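Long-range contacts in Anapc5 protein (Xenopus laevis, PDB 5BPZ), which is a subunit, here represented by its N-terminal domain, of the anaphase-promoting complex (APC/C), a ubiquitin ligase of the cell cycle: residues W29-Y33 and H136-Y141; P32-S36 and S155-Y159; L58-I62 and E82-N86; G101-E107 and V149-Y153. All coordinates share one frame. Residues are numbered along the deposited sequence.

Contact 1: residues W29-Y33 and H136-Y141; sequences WVTPY and HMILAY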
loop_
_atom_site.group_PDB
_atom_site.type_symbol
_atom_site.label_atom_id
_atom_site.label_comp_id
_atom_site.label_asym_id
_atom_site.label_seq_id
_atom_site.Cartn_x
_atom_site.Cartn_y
_atom_site.Cartn_z
ATOM N N TRP A 29 5.481 -4.551 -12.978
ATOM C CA TRP A 29 6.249 -4.271 -11.763
ATOM C C TRP A 29 5.352 -3.867 -10.579
ATOM O O TRP A 29 5.671 -4.191 -9.433
ATOM C CB TRP A 29 7.350 -3.227 -12.033
ATOM C CG TRP A 29 8.351 -3.052 -10.922
ATOM C CD1 TRP A 29 8.755 -3.994 -10.020
ATOM C CD2 TRP A 29 9.145 -1.888 -10.665
ATOM N NE1 TRP A 29 9.698 -3.464 -9.170
ATOM C CE2 TRP A 29 9.965 -2.177 -9.550
ATOM C CE3 TRP A 29 9.231 -0.615 -11.258
ATOM C CZ2 TRP A 29 10.860 -1.242 -9.016
ATOM C CZ3 TRP A 29 10.115 0.313 -10.724
ATOM C CH2 TRP A 29 10.918 -0.003 -9.619
ATOM N N VAL A 30 4.233 -3.177 -10.862
ATOM C CA VAL A 30 3.250 -2.771 -9.857
ATOM C C VAL A 30 2.401 -4.010 -9.560
ATOM O O VAL A 30 1.782 -4.553 -10.473
ATOM C CB VAL A 30 2.376 -1.571 -10.323
ATOM C CG1 VAL A 30 1.344 -1.196 -9.262
ATOM C CG2 VAL A 30 3.235 -0.362 -10.675
ATOM N N THR A 31 2.409 -4.472 -8.302
ATOM C CA THR A 31 1.653 -5.653 -7.874
ATOM C C THR A 31 0.725 -5.311 -6.688
ATOM O O THR A 31 0.947 -4.281 -6.045
ATOM C CB THR A 31 2.616 -6.796 -7.482
ATOM O OG1 THR A 31 3.504 -6.344 -6.463
ATOM C CG2 THR A 31 3.392 -7.374 -8.665
ATOM N N PRO A 32 -0.277 -6.175 -6.341
ATOM C CA PRO A 32 -1.122 -5.892 -5.158
ATOM C C PRO A 32 -0.344 -5.709 -3.840
ATOM O O PRO A 32 -0.788 -4.939 -2.988
ATOM C CB PRO A 32 -2.074 -7.086 -5.092
ATOM C CG PRO A 32 -2.032 -7.714 -6.433
ATOM C CD PRO A 32 -0.683 -7.436 -7.003
ATOM N N TYR A 33 0.823 -6.373 -3.681
ATOM C CA TYR A 33 1.675 -6.187 -2.499
ATOM C C TYR A 33 2.222 -4.745 -2.467
ATOM O O TYR A 33 2.222 -4.108 -1.407
ATOM C CB TYR A 33 2.850 -7.192 -2.476
ATOM C CG TYR A 33 3.925 -6.810 -1.481
ATOM C CD1 TYR A 33 3.738 -7.006 -0.114
ATOM C CD2 TYR A 33 5.103 -6.197 -1.898
ATOM C CE1 TYR A 33 4.701 -6.614 0.809
ATOM C CE2 TYR A 33 6.073 -5.795 -0.978
ATOM C CZ TYR A 33 5.873 -6.021 0.373
ATOM O OH TYR A 33 6.816 -5.631 1.289
ATOM N N HIS A 136 8.592 5.780 -8.634
ATOM C CA HIS A 136 8.645 4.581 -9.474
ATOM C C HIS A 136 7.332 3.808 -9.528
ATOM O O HIS A 136 7.060 3.201 -10.566
ATOM C CB HIS A 136 9.816 3.661 -9.096
ATOM C CG HIS A 136 11.162 4.263 -9.382
ATOM N ND1 HIS A 136 12.145 4.328 -8.411
ATOM C CD2 HIS A 136 11.635 4.825 -10.521
ATOM C CE1 HIS A 136 13.183 4.912 -8.987
ATOM N NE2 HIS A 136 12.921 5.235 -10.255
ATOM N N MET A 137 6.501 3.852 -8.459
ATOM C CA MET A 137 5.189 3.183 -8.476
ATOM C C MET A 137 4.182 3.966 -9.321
ATOM O O MET A 137 3.490 3.356 -10.135
ATOM C CB MET A 137 4.630 2.929 -7.069
ATOM C CG MET A 137 5.270 1.744 -6.358
ATOM S SD MET A 137 5.027 0.161 -7.218
ATOM C CE MET A 137 6.738 -0.142 -7.805
ATOM N N ILE A 138 4.101 5.315 -9.128
ATOM C CA ILE A 138 3.191 6.198 -9.866
ATOM C C ILE A 138 3.575 6.239 -11.353
ATOM O O ILE A 138 2.681 6.244 -12.199
ATOM C CB ILE A 138 3.039 7.622 -9.216
ATOM C CG1 ILE A 138 2.600 7.564 -7.723
ATOM C CG2 ILE A 138 2.111 8.556 -10.031
ATOM C CD1 ILE A 138 1.157 7.027 -7.398
ATOM N N LEU A 139 4.892 6.238 -11.673
ATOM C CA LEU A 139 5.363 6.234 -13.062
ATOM C C LEU A 139 5.017 4.914 -13.749
ATOM O O LEU A 139 4.394 4.946 -14.809
ATOM C CB LEU A 139 6.870 6.507 -13.182
ATOM C CG LEU A 139 7.362 7.946 -13.006
ATOM C CD1 LEU A 139 8.878 7.983 -12.955
ATOM C CD2 LEU A 139 6.869 8.860 -14.126
ATOM N N ALA A 140 5.381 3.756 -13.134
ATOM C CA ALA A 140 5.086 2.427 -13.686
ATOM C C ALA A 140 3.581 2.201 -13.811
ATOM O O ALA A 140 3.153 1.542 -14.764
ATOM C CB ALA A 140 5.724 1.334 -12.847
ATOM N N TYR A 141 2.779 2.797 -12.891
ATOM C CA TYR A 141 1.318 2.741 -12.935
ATOM C C TYR A 141 0.791 3.483 -14.159
ATOM O O TYR A 141 -0.038 2.925 -14.869
ATOM C CB TYR A 141 0.662 3.307 -11.654
ATOM C CG TYR A 141 -0.856 3.315 -11.711
ATOM C CD1 TYR A 141 -1.586 2.137 -11.567
ATOM C CD2 TYR A 141 -1.560 4.495 -11.939
ATOM C CE1 TYR A 141 -2.978 2.132 -11.651
ATOM C CE2 TYR A 141 -2.954 4.504 -12.014
ATOM C CZ TYR A 141 -3.658 3.320 -11.861
ATOM O OH TYR A 141 -5.030 3.313 -11.928
#

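Contact 2: residues P32-S36 and S155-Y159; sequences PYKIS and SLQQY. With EDO (1,2-ethanediol), chain B.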
loop_
_atom_site.group_PDB
_atom_site.type_symbol
_atom_site.label_atom_id
_atom_site.label_comp_id
_atom_site.label_asym_id
_atom_site.label_seq_id
_atom_site.Cartn_x
_atom_site.Cartn_y
_atom_site.Cartn_z
ATOM N N PRO A 32 -0.277 -6.175 -6.341
ATOM C CA PRO A 32 -1.122 -5.892 -5.158
ATOM C C PRO A 32 -0.344 -5.709 -3.840
ATOM O O PRO A 32 -0.788 -4.939 -2.988
ATOM C CB PRO A 32 -2.074 -7.086 -5.092
ATOM C CG PRO A 32 -2.032 -7.714 -6.433
ATOM C CD PRO A 32 -0.683 -7.436 -7.003
ATOM N N TYR A 33 0.823 -6.373 -3.681
ATOM C CA TYR A 33 1.675 -6.187 -2.499
ATOM C C TYR A 33 2.222 -4.745 -2.467
ATOM O O TYR A 33 2.222 -4.108 -1.407
ATOM C CB TYR A 33 2.850 -7.192 -2.476
ATOM C CG TYR A 33 3.925 -6.810 -1.481
ATOM C CD1 TYR A 33 3.738 -7.006 -0.114
ATOM C CD2 TYR A 33 5.103 -6.197 -1.898
ATOM C CE1 TYR A 33 4.701 -6.614 0.809
ATOM C CE2 TYR A 33 6.073 -5.795 -0.978
ATOM C CZ TYR A 33 5.873 -6.021 0.373
ATOM O OH TYR A 33 6.816 -5.631 1.289
ATOM N N LYS A 34 2.709 -4.254 -3.631
ATOM C CA LYS A 34 3.278 -2.908 -3.785
ATOM C C LYS A 34 2.221 -1.844 -3.490
ATOM O O LYS A 34 2.546 -0.844 -2.861
ATOM C CB LYS A 34 3.873 -2.705 -5.191
ATOM C CG LYS A 34 5.061 -3.608 -5.518
ATOM C CD LYS A 34 6.407 -2.957 -5.242
ATOM C CE LYS A 34 7.500 -3.474 -6.151
ATOM N NZ LYS A 34 7.847 -4.894 -5.880
ATOM N N ILE A 35 0.952 -2.090 -3.901
ATOM C CA ILE A 35 -0.214 -1.221 -3.657
ATOM C C ILE A 35 -0.458 -1.139 -2.146
ATOM O O ILE A 35 -0.653 -0.050 -1.597
ATOM C CB ILE A 35 -1.461 -1.746 -4.429
ATOM C CG1 ILE A 35 -1.293 -1.535 -5.958
ATOM C CG2 ILE A 35 -2.752 -1.091 -3.925
ATOM C CD1 ILE A 35 -2.332 -2.346 -6.868
ATOM N N SER A 36 -0.388 -2.294 -1.480
ATOM C CA SER A 36 -0.558 -2.437 -0.036
ATOM C C SER A 36 0.520 -1.660 0.739
ATOM O O SER A 36 0.235 -1.064 1.776
ATOM C CB SER A 36 -0.570 -3.915 0.326
ATOM O OG SER A 36 -1.598 -4.568 -0.404
ATOM N N SER A 155 -6.166 -8.829 -9.789
ATOM C CA SER A 155 -5.075 -9.393 -8.980
ATOM C C SER A 155 -5.177 -8.904 -7.539
ATOM O O SER A 155 -4.908 -9.672 -6.615
ATOM C CB SER A 155 -3.713 -8.992 -9.545
ATOM O OG SER A 155 -3.484 -9.610 -10.799
ATOM N N LEU A 156 -5.569 -7.623 -7.359
ATOM C CA LEU A 156 -5.736 -6.982 -6.061
ATOM C C LEU A 156 -6.909 -7.590 -5.304
ATOM O O LEU A 156 -6.801 -7.827 -4.097
ATOM C CB LEU A 156 -5.898 -5.463 -6.219
ATOM C CG LEU A 156 -6.164 -4.660 -4.942
ATOM C CD1 LEU A 156 -4.926 -4.584 -4.054
ATOM C CD2 LEU A 156 -6.672 -3.296 -5.283
ATOM N N GLN A 157 -8.027 -7.819 -6.006
ATOM C CA GLN A 157 -9.215 -8.452 -5.433
ATOM C C GLN A 157 -8.879 -9.867 -4.956
ATOM O O GLN A 157 -9.236 -10.204 -3.836
ATOM C CB GLN A 157 -10.356 -8.479 -6.438
ATOM C CG GLN A 157 -10.963 -7.108 -6.700
ATOM C CD GLN A 157 -12.072 -7.214 -7.706
ATOM O OE1 GLN A 157 -11.880 -7.692 -8.826
ATOM N NE2 GLN A 157 -13.261 -6.775 -7.325
ATOM N N GLN A 158 -8.133 -10.660 -5.768
ATOM C CA GLN A 158 -7.691 -12.026 -5.428
ATOM C C GLN A 158 -6.714 -12.008 -4.249
ATOM O O GLN A 158 -6.749 -12.909 -3.414
ATOM C CB GLN A 158 -7.016 -12.709 -6.630
ATOM C CG GLN A 158 -7.954 -13.088 -7.768
ATOM C CD GLN A 158 -7.203 -13.597 -8.981
ATOM O OE1 GLN A 158 -6.374 -12.897 -9.585
ATOM N NE2 GLN A 158 -7.511 -14.817 -9.396
ATOM N N TYR A 159 -5.825 -10.999 -4.207
ATOM C CA TYR A 159 -4.837 -10.789 -3.139
ATOM C C TYR A 159 -5.566 -10.591 -1.821
ATOM O O TYR A 159 -5.222 -11.245 -0.844
ATOM C CB TYR A 159 -3.969 -9.556 -3.459
ATOM C CG TYR A 159 -2.816 -9.298 -2.507
ATOM C CD1 TYR A 159 -1.701 -10.132 -2.493
ATOM C CD2 TYR A 159 -2.775 -8.142 -1.727
ATOM C CE1 TYR A 159 -0.610 -9.866 -1.668
ATOM C CE2 TYR A 159 -1.672 -7.847 -0.923
ATOM C CZ TYR A 159 -0.600 -8.722 -0.885
ATOM O OH TYR A 159 0.482 -8.468 -0.084
HETATM C C1 EDO B . -2.970 -13.051 0.693
HETATM O O1 EDO B . -2.740 -11.808 0.083
HETATM C C2 EDO B . -3.026 -12.946 2.214
HETATM O O2 EDO B . -3.117 -14.226 2.775
#

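Contact 3: residues L58-I62 and E82-N86; sequences LNKQI and ECCPN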
loop_
_atom_site.group_PDB
_atom_site.type_symbol
_atom_site.label_atom_id
_atom_site.label_comp_id
_atom_site.label_asym_id
_atom_site.label_seq_id
_atom_site.Cartn_x
_atom_site.Cartn_y
_atom_site.Cartn_z
ATOM N N LEU A 58 9.458 5.545 12.283
ATOM C CA LEU A 58 8.711 4.433 11.696
ATOM C C LEU A 58 8.958 4.251 10.198
ATOM O O LEU A 58 9.004 3.109 9.740
ATOM C CB LEU A 58 7.217 4.537 12.003
ATOM C CG LEU A 58 6.814 4.210 13.436
ATOM C CD1 LEU A 58 5.349 4.414 13.625
ATOM C CD2 LEU A 58 7.190 2.782 13.823
ATOM N N ASN A 59 9.158 5.360 9.447
ATOM C CA ASN A 59 9.474 5.325 8.015
ATOM C C ASN A 59 10.829 4.660 7.759
ATOM O O ASN A 59 11.020 4.084 6.687
ATOM C CB ASN A 59 9.443 6.727 7.391
ATOM C CG ASN A 59 8.066 7.207 6.986
ATOM O OD1 ASN A 59 7.622 8.286 7.395
ATOM N ND2 ASN A 59 7.362 6.436 6.161
ATOM N N LYS A 60 11.766 4.737 8.740
ATOM C CA LYS A 60 13.083 4.096 8.655
ATOM C C LYS A 60 12.912 2.579 8.876
ATOM O O LYS A 60 13.521 1.779 8.167
ATOM C CB LYS A 60 14.053 4.659 9.720
ATOM C CG LYS A 60 14.373 6.148 9.596
ATOM C CD LYS A 60 15.122 6.648 10.831
ATOM C CE LYS A 60 15.218 8.156 10.912
ATOM N NZ LYS A 60 16.283 8.701 10.029
ATOM N N GLN A 61 12.092 2.200 9.868
ATOM C CA GLN A 61 11.821 0.813 10.241
ATOM C C GLN A 61 11.115 0.035 9.114
ATOM O O GLN A 61 11.324 -1.173 8.980
ATOM C CB GLN A 61 10.999 0.788 11.550
ATOM C CG GLN A 61 10.835 -0.589 12.202
ATOM C CD GLN A 61 10.392 -0.517 13.646
ATOM O OE1 GLN A 61 9.453 0.200 14.009
ATOM N NE2 GLN A 61 11.052 -1.282 14.505
ATOM N N ILE A 62 10.324 0.745 8.287
ATOM C CA ILE A 62 9.513 0.195 7.201
ATOM C C ILE A 62 10.291 -0.032 5.889
ATOM O O ILE A 62 9.838 -0.842 5.076
ATOM C CB ILE A 62 8.247 1.107 7.026
ATOM C CG1 ILE A 62 6.966 0.365 7.447
ATOM C CG2 ILE A 62 8.101 1.768 5.642
ATOM C CD1 ILE A 62 6.913 -0.047 8.944
ATOM N N GLU A 82 3.099 -5.367 14.433
ATOM C CA GLU A 82 4.229 -5.349 15.359
ATOM C C GLU A 82 4.804 -3.962 15.633
ATOM O O GLU A 82 5.133 -3.680 16.781
ATOM C CB GLU A 82 5.341 -6.285 14.884
ATOM C CG GLU A 82 5.097 -7.743 15.229
ATOM C CD GLU A 82 6.328 -8.629 15.186
ATOM O OE1 GLU A 82 7.336 -8.232 14.556
ATOM O OE2 GLU A 82 6.273 -9.734 15.772
ATOM N N CYS A 83 4.964 -3.118 14.598
ATOM C CA CYS A 83 5.576 -1.797 14.766
ATOM C C CYS A 83 4.585 -0.624 14.774
ATOM O O CYS A 83 4.840 0.361 15.464
ATOM C CB CYS A 83 6.683 -1.576 13.743
ATOM S SG CYS A 83 6.216 -1.970 12.044
ATOM N N CYS A 84 3.489 -0.711 13.997
ATOM C CA CYS A 84 2.447 0.319 13.915
ATOM C C CYS A 84 1.086 -0.350 14.250
ATOM O O CYS A 84 0.303 -0.612 13.333
ATOM C CB CYS A 84 2.420 0.957 12.525
ATOM S SG CYS A 84 4.034 1.472 11.877
ATOM N N PRO A 85 0.790 -0.689 15.525
ATOM C CA PRO A 85 -0.476 -1.397 15.825
ATOM C C PRO A 85 -1.762 -0.682 15.401
ATOM O O PRO A 85 -2.730 -1.356 15.047
ATOM C CB PRO A 85 -0.416 -1.614 17.339
ATOM C CG PRO A 85 1.020 -1.488 17.695
ATOM C CD PRO A 85 1.578 -0.472 16.757
ATOM N N ASN A 86 -1.751 0.669 15.393
ATOM C CA ASN A 86 -2.877 1.515 14.984
ATOM C C ASN A 86 -3.214 1.317 13.497
ATOM O O ASN A 86 -4.308 0.836 13.174
ATOM C CB ASN A 86 -2.580 3.013 15.225
ATOM C CG ASN A 86 -2.011 3.399 16.574
ATOM O OD1 ASN A 86 -2.631 3.200 17.624
ATOM N ND2 ASN A 86 -0.869 4.074 16.559
#

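Contact 4: residues G101-E107 and V149-Y153; sequences GELKDME and VYKLY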
loop_
_atom_site.group_PDB
_atom_site.type_symbol
_atom_site.label_atom_id
_atom_site.label_comp_id
_atom_site.label_asym_id
_atom_site.label_seq_id
_atom_site.Cartn_x
_atom_site.Cartn_y
_atom_site.Cartn_z
ATOM N N GLY A 101 -14.835 -2.710 -3.782
ATOM C CA GLY A 101 -15.362 -1.592 -4.555
ATOM C C GLY A 101 -15.409 -1.894 -6.040
ATOM O O GLY A 101 -15.946 -2.929 -6.451
ATOM N N GLU A 102 -14.833 -0.991 -6.852
ATOM C CA GLU A 102 -14.757 -1.095 -8.317
ATOM C C GLU A 102 -13.363 -0.660 -8.786
ATOM O O GLU A 102 -12.586 -0.168 -7.969
ATOM C CB GLU A 102 -15.847 -0.232 -8.986
ATOM C CG GLU A 102 -17.265 -0.746 -8.811
ATOM C CD GLU A 102 -17.690 -1.835 -9.778
ATOM O OE1 GLU A 102 -17.333 -3.014 -9.549
ATOM O OE2 GLU A 102 -18.417 -1.512 -10.745
ATOM N N LEU A 103 -13.043 -0.840 -10.092
ATOM C CA LEU A 103 -11.751 -0.456 -10.672
ATOM C C LEU A 103 -11.417 1.008 -10.369
ATOM O O LEU A 103 -10.281 1.292 -10.001
ATOM C CB LEU A 103 -11.697 -0.752 -12.189
ATOM C CG LEU A 103 -10.543 -0.131 -13.017
ATOM C CD1 LEU A 103 -9.167 -0.647 -12.573
ATOM C CD2 LEU A 103 -10.740 -0.380 -14.491
ATOM N N LYS A 104 -12.424 1.912 -10.462
ATOM C CA LYS A 104 -12.302 3.350 -10.172
ATOM C C LYS A 104 -11.704 3.648 -8.786
ATOM O O LYS A 104 -11.002 4.646 -8.637
ATOM C CB LYS A 104 -13.648 4.086 -10.360
ATOM C CG LYS A 104 -14.794 3.597 -9.468
ATOM C CD LYS A 104 -16.034 4.472 -9.590
ATOM C CE LYS A 104 -17.167 3.997 -8.709
ATOM N NZ LYS A 104 -16.963 4.367 -7.282
ATOM N N ASP A 105 -11.977 2.777 -7.789
ATOM C CA ASP A 105 -11.488 2.925 -6.418
ATOM C C ASP A 105 -9.978 2.753 -6.316
ATOM O O ASP A 105 -9.351 3.422 -5.494
ATOM C CB ASP A 105 -12.248 2.002 -5.455
ATOM C CG ASP A 105 -13.716 2.369 -5.330
ATOM O OD1 ASP A 105 -14.012 3.531 -4.964
ATOM O OD2 ASP A 105 -14.568 1.505 -5.613
ATOM N N MET A 106 -9.391 1.890 -7.178
ATOM C CA MET A 106 -7.945 1.684 -7.247
ATOM C C MET A 106 -7.306 2.891 -7.944
ATOM O O MET A 106 -6.301 3.399 -7.460
ATOM C CB MET A 106 -7.600 0.368 -7.969
ATOM C CG MET A 106 -6.121 -0.007 -7.872
ATOM S SD MET A 106 -5.610 -1.429 -8.868
ATOM C CE MET A 106 -5.848 -0.752 -10.566
ATOM N N GLU A 107 -7.924 3.372 -9.050
ATOM C CA GLU A 107 -7.489 4.540 -9.836
ATOM C C GLU A 107 -7.525 5.820 -8.989
ATOM O O GLU A 107 -6.619 6.651 -9.095
ATOM C CB GLU A 107 -8.365 4.719 -11.092
ATOM C CG GLU A 107 -8.445 3.493 -11.990
ATOM C CD GLU A 107 -9.313 3.655 -13.221
ATOM O OE1 GLU A 107 -10.518 3.961 -13.070
ATOM O OE2 GLU A 107 -8.795 3.437 -14.341
ATOM N N VAL A 149 -3.925 -2.557 -16.321
ATOM C CA VAL A 149 -4.564 -1.903 -15.165
ATOM C C VAL A 149 -5.749 -2.735 -14.670
ATOM O O VAL A 149 -5.897 -2.923 -13.458
ATOM C CB VAL A 149 -4.915 -0.411 -15.436
ATOM C CG1 VAL A 149 -6.111 0.069 -14.614
ATOM C CG2 VAL A 149 -3.713 0.478 -15.170
ATOM N N TYR A 150 -6.573 -3.253 -15.608
ATOM C CA TYR A 150 -7.724 -4.099 -15.283
ATOM C C TYR A 150 -7.243 -5.395 -14.620
ATOM O O TYR A 150 -7.796 -5.787 -13.591
ATOM C CB TYR A 150 -8.592 -4.384 -16.525
ATOM C CG TYR A 150 -9.929 -5.014 -16.182
ATOM C CD1 TYR A 150 -11.023 -4.228 -15.830
ATOM C CD2 TYR A 150 -10.090 -6.398 -16.170
ATOM C CE1 TYR A 150 -12.249 -4.801 -15.490
ATOM C CE2 TYR A 150 -11.309 -6.983 -15.828
ATOM C CZ TYR A 150 -12.388 -6.180 -15.492
ATOM O OH TYR A 150 -13.597 -6.748 -15.162
ATOM N N LYS A 151 -6.181 -6.028 -15.179
ATOM C CA LYS A 151 -5.589 -7.258 -14.626
ATOM C C LYS A 151 -4.915 -6.986 -13.273
ATOM O O LYS A 151 -4.794 -7.903 -12.460
ATOM C CB LYS A 151 -4.605 -7.935 -15.613
ATOM C CG LYS A 151 -5.184 -8.336 -16.978
ATOM C CD LYS A 151 -6.233 -9.440 -16.911
ATOM C CE LYS A 151 -7.011 -9.541 -18.200
ATOM N NZ LYS A 151 -8.150 -10.487 -18.078
ATOM N N LEU A 152 -4.519 -5.720 -13.015
ATOM C CA LEU A 152 -3.933 -5.325 -11.734
ATOM C C LEU A 152 -5.019 -5.256 -10.656
ATOM O O LEU A 152 -4.803 -5.741 -9.540
ATOM C CB LEU A 152 -3.166 -3.997 -11.848
ATOM C CG LEU A 152 -2.564 -3.424 -10.556
ATOM C CD1 LEU A 152 -1.506 -4.361 -9.956
ATOM C CD2 LEU A 152 -2.023 -2.027 -10.791
ATOM N N TYR A 153 -6.186 -4.681 -10.997
ATOM C CA TYR A 153 -7.312 -4.584 -10.073
ATOM C C TYR A 153 -7.886 -5.960 -9.723
ATOM O O TYR A 153 -8.229 -6.178 -8.561
ATOM C CB TYR A 153 -8.407 -3.628 -10.591
ATOM C CG TYR A 153 -9.570 -3.499 -9.629
ATOM C CD1 TYR A 153 -9.409 -2.888 -8.386
ATOM C CD2 TYR A 153 -10.809 -4.065 -9.922
ATOM C CE1 TYR A 153 -10.457 -2.817 -7.473
ATOM C CE2 TYR A 153 -11.866 -4.001 -9.015
ATOM C CZ TYR A 153 -11.681 -3.388 -7.787
ATOM O OH TYR A 153 -12.709 -3.325 -6.883
#

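Contact 1: residues W29-Y33 and H136-Y141
The first modelled residues of the chain run past the side of a helix. Residues 136-141 are regular helix, with Ala140 N hydrogen-bonded to His136 O at 3.1 Å and Tyr141 N to Met137 O at 2.9 Å, whereas Val30 is extended (phi/psi -79/119) and Thr31 takes the N-cap position before the helix that starts at Pro32. The backbones come nearest at Val30 and Met137, whose CA atoms are 6.4 Å apart, and no hydrogen bond joins the segments. Side chains therefore make the contact, which buries 294 Å² in total. Val30 CG2 lies 3.7 Å from Ala140 CB and 3.9 Å from Met137 SD. The CA-to-CB bond of Met137 points sideways, but the end of the side chain comes nearer: CE stands over one face of the Trp29 indole, 4.1 Å from the centroid of the six-membered ring and 10° off its normal, a CH-pi contact. Farther out, Trp29 CZ3 meets His136 CB at 3.7 Å. Val30 also touches Leu152 of helix 146-164, and Thr31 OG1 is hydrogen-bonded to Asp70 OD2. Apolar side chains of an N-terminal lead-in thus pack on a late helix of this all-helical domain, bringing together residues more than 100 positions apart, just ahead of helix 32-46, the first of the modelled chain.

Contact 2: residues P32-S36 and S155-Y159
In this all-helical domain the first turn of helix 32-46 crosses helix 146-164 steeply: the short axes approach to 9.9 Å at a crossing angle of -75°. Pro32, Tyr159 and Leu156 bury the most surface. Pro32 sits at the crossing, its CA only 4.8 Å from that of Leu156, an approach consistent with its compact ring; CG is 3.5 Å from Ser155 O and CB is 3.5 Å from Tyr159 CG. The CA-to-CB bond of Leu156 points sideways, but the end of its side chain comes nearer, placing CD1 3.9 Å from Pro32 CB and 4.1 Å from Ile35 CG2. Tyr159 lays one ring face against the backbone at Pro32 C and Tyr33 N. Its hydroxyl is hydrogen-bonded to Met71 O, tying the crossing to the loop before helix 73-83. Beyond the opposite face lies an ethanediol, probably from crystallisation, whose O1 donates to Tyr159 O at 2.7 Å. At the ring edge, Ser36 OG is 3.3 Å from Tyr159 CE2 while donating a 2.7 Å hydrogen bond to Pro32 O.

Contact 3: residues L58-I62 and E82-N86
Helix 52-67 packs here on the short link between helices 73-83 and 85-99 within the all-helical domain. Cys84 is the first residue to leave helical geometry, at phi/psi -124/74, and at this break two consecutive cysteines both direct their CA-to-CB bonds toward the neighbouring helix. Their side chains adopt different rotamers. Cys83 is p (chi1 49°) and sets SG 3.7 Å from Ile62 CD1; Cys84 is m (chi1 -48°) and sets SG 3.7 Å from Leu58 CD1. Ile62, whose CA-to-CB bond points sideways, has chi1 between wells at -112° and chi2 at 63°, which brings CD1 to both sulfurs, the second being Cys84 SG at 4.4 Å. Leu58 uses the m,t rotamer, with CD1 by Cys84 and CD2 3.8 Å from Cys83 O. The backbones remain well apart, the nearest CA atoms being those of Leu58 and Cys83 at 7.6 Å, and the contact buries a modest 196 Å² without a hydrogen bond across it. Leu58 and Ile62 also touch Met44, extending this apolar packing to helix 32-46. Toward the solvent, an extended Gln61 (chi1 and chi2 both t) places OE1 3.3 Å from Cys83 CB.

Contact 4: residues G101-E107 and V149-Y153
Apolar packing dominates where the start of helix 103-114 crosses helix 146-164, the short axes 10.1 Å apart at a crossing angle of 101°. Leu103 CD1 meets both Val149 CG1 and Tyr153 CB at 3.7 Å, and Met106 also packs here, with CE 4.1 Å from Val149 CG1 and SD 4.0 Å from Leu152 CG. Aromatic contacts centre on Tyr153, which buries the most surface at 112 Å². Leu103 CA stands over its ring face, 3.8 Å from the centroid and 8° off the normal, a CH-pi contact, while Met106 SD lies at the ring edge, 5.4 Å from the centroid, a Met-aromatic contact. Polar bonds run within each segment or lead out of the pair. Glu102 N donates to Asp105 OD2 at 2.8 Å, and Asp105 N to Glu102 O at 3.0 Å, both at the start of helix 103-114. Tyr153 OH passes close to Glu102 N, at 3.2 Å, but the angle is poor; its hydrogen bond is with Met98 O. The 394 Å² interface therefore has no hydrogen bond across it. This chemistry implies that cohesion across the pair rests on apolar and aromatic packing, while the tyrosine's polar end links the crossing to helix 85-99.

Overall arrangement
Contacts 1, 2 and 4 form one continuous packed region, while contact 3 lies on the opposite side of the chain's centre from each of them, about 27 Å from contact 4 between centres. Contacts 1 and 2 share Pro32 and Tyr33, and contacts 2 and 4 share helix 146-164. Ile35 joins these two, its CD1 3.8 Å from Leu152 CD1 and 3.9 Å from Met106 SD. Contact 2 is the most central, about 8 Å from the chain's centre, and has no exposed touching residue; contacts 1, 3 and 4 each mix buried with exposed ones. None has a hydrogen bond across it: aromatic rings take part in contacts 1, 2 and 4, whereas cysteine sulfurs meet aliphatic side chains in contact 3.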